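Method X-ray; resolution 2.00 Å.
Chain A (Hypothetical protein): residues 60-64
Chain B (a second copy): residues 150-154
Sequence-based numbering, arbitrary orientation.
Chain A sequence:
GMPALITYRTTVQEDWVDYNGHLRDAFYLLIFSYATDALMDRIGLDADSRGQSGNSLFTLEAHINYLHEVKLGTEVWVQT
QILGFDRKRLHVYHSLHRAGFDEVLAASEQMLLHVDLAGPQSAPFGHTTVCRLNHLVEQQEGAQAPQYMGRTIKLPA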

# COMPACT_ATOMS: atom_id res chain seq x y z
N LEU A 60 7.69 3.87 6.76
CA LEU A 60 8.74 4.32 5.86
C LEU A 60 8.53 3.75 4.45
O LEU A 60 8.75 4.44 3.46
CB LEU A 60 10.12 3.89 6.37
CG LEU A 60 10.60 4.60 7.63
CD1 LEU A 60 11.86 3.95 8.16
CD2 LEU A 60 10.81 6.06 7.32
N GLU A 61 8.08 2.51 4.39
CA GLU A 61 8.15 1.70 3.18
C GLU A 61 7.32 0.45 3.38
O GLU A 61 7.31 -0.12 4.47
CB GLU A 61 9.61 1.31 2.95
CG GLU A 61 9.96 0.83 1.58
CD GLU A 61 11.46 0.60 1.41
OE1 GLU A 61 12.27 0.88 2.33
OE2 GLU A 61 11.83 0.15 0.32
N ALA A 62 6.65 0.00 2.33
CA ALA A 62 5.88 -1.22 2.37
C ALA A 62 5.81 -1.84 0.99
O ALA A 62 5.79 -1.13 -0.03
CB ALA A 62 4.45 -0.94 2.88
N HIS A 63 5.82 -3.17 0.97
CA HIS A 63 5.51 -3.94 -0.23
C HIS A 63 4.20 -4.64 0.05
O HIS A 63 3.93 -4.98 1.19
CB HIS A 63 6.59 -4.98 -0.55
CG HIS A 63 6.64 -5.37 -2.00
ND1 HIS A 63 6.10 -6.54 -2.45
CD2 HIS A 63 7.10 -4.72 -3.09
CE1 HIS A 63 6.22 -6.60 -3.76
NE2 HIS A 63 6.83 -5.51 -4.18
N ILE A 64 3.37 -4.84 -0.97
CA ILE A 64 2.19 -5.64 -0.78
C ILE A 64 1.94 -6.51 -1.98
O ILE A 64 1.99 -6.06 -3.13
CB ILE A 64 0.96 -4.79 -0.37
CG1 ILE A 64 -0.28 -5.65 -0.31
CG2 ILE A 64 0.73 -3.66 -1.29
CD1 ILE A 64 -1.35 -4.95 0.47
N GLY B 150 12.23 -1.01 -8.05
CA GLY B 150 12.99 -2.19 -7.66
C GLY B 150 13.41 -2.14 -6.20
O GLY B 150 14.42 -2.72 -5.83
N ARG B 151 12.61 -1.49 -5.35
CA ARG B 151 13.02 -1.29 -3.96
C ARG B 151 12.76 -2.53 -3.09
O ARG B 151 11.79 -3.26 -3.29
CB ARG B 151 12.30 -0.06 -3.37
CG ARG B 151 12.70 1.25 -4.03
CD ARG B 151 14.17 1.44 -3.84
NE ARG B 151 14.70 2.70 -4.31
CZ ARG B 151 15.20 3.66 -3.53
NH1 ARG B 151 15.23 3.54 -2.21
NH2 ARG B 151 15.67 4.76 -4.10
N THR B 152 13.65 -2.74 -2.12
CA THR B 152 13.51 -3.81 -1.14
C THR B 152 13.82 -3.27 0.26
O THR B 152 14.54 -2.29 0.42
CB THR B 152 14.45 -5.04 -1.42
OG1 THR B 152 15.81 -4.62 -1.46
CG2 THR B 152 14.09 -5.73 -2.74
N ILE B 153 13.22 -3.90 1.26
CA ILE B 153 13.21 -3.41 2.62
C ILE B 153 14.33 -4.08 3.37
O ILE B 153 14.54 -5.28 3.22
CB ILE B 153 11.87 -3.75 3.31
CG1 ILE B 153 10.74 -2.91 2.70
CG2 ILE B 153 11.95 -3.50 4.78
CD1 ILE B 153 9.33 -3.51 2.88
N LYS B 154 15.01 -3.31 4.21
CA LYS B 154 16.03 -3.85 5.12
C LYS B 154 16.27 -2.88 6.25
O LYS B 154 16.24 -1.67 6.04
CB LYS B 154 17.34 -4.04 4.36
CG LYS B 154 17.95 -2.74 3.86
O HOH W 1 14.01 1.16 -0.51
O HOH W 2 14.99 -0.51 2.55

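Residues 60-64 of chain A lie within a β-strand that extends beyond both ends of the stretch, whereas residues 150-154 of chain B form no regular helix or strand. From A:Glu61 to A:Ile64 and from B:Arg151 to B:Lys154, phi and psi are nonetheless all in the extended region, so side chains alternate in direction along both segments. A:Glu61 and A:His63 direct their CA-to-CB bonds toward the other stretch while A:Ala62 points away; in chain B, B:Arg151 and B:Ile153 point toward chain A, and B:Thr152 and B:Lys154 point away. B:Gly150, with phi/psi of 58/30, departs from this pattern; positive phi by itself favours glycine.

The backbones remain well separated. The CA atoms of A:Glu61 and B:Ile153 are 7.2 Å apart, and those of A:His63 and B:Thr152 are 8.1 Å apart. No direct hydrogen bond crosses between the stretches, so the strand is not extended by sheet-type pairing, and of the 212 Å² buried between them, A:Glu61 and B:Ile153 supply the largest shares.

A:Glu61 contributes most on its side, with 73 Å² covered. With chi1 and chi2 both t, its chain is extended and carries the carboxylate out to chain B. There A:Glu61 CD lies 3.8 Å from B:Ile153 CG1, and A:Glu61 OE2 lies 3.7 Å from B:Arg151 CB. The approach to the arginine is therefore to the base of its side chain; its guanidinium is farther off, with A:Glu61 OE2 5.4 Å from B:Arg151 NH1. A:Glu61 OE2 also comes within 3.6 Å of B:Thr152 O, an approach between two oxygens that is not a hydrogen bond.

Two waters supply the polar connections. Water 1 donates to A:Glu61 OE2 at 2.5 Å from its oxygen and accepts from B:Arg151 NH1 at 3.2 Å, linking the opposite charges indirectly. Water 2 donates both to A:Glu61 OE1, 3.1 Å from its oxygen, and to B:Thr152 O, at 2.8 Å; it also accepts a weak hydrogen bond from B:Lys154 N at 3.3 Å. Each carboxylate oxygen thus has its own water, and the second water engages chain B through backbone atoms alone.

B:Ile153, with 69 Å² covered, provides the main apolar contact. Its m,t conformation brings CD1 over the strand backbone: B:Ile153 CD1 is 4.2 Å from A:Ala62 CA and 4.0 Å from A:His63 N, both van der Waals distances. The A:His63 side chain itself stays at least 4.6 Å from chain B's stretch, and its ND1 is hydrogen-bonded elsewhere in the structure.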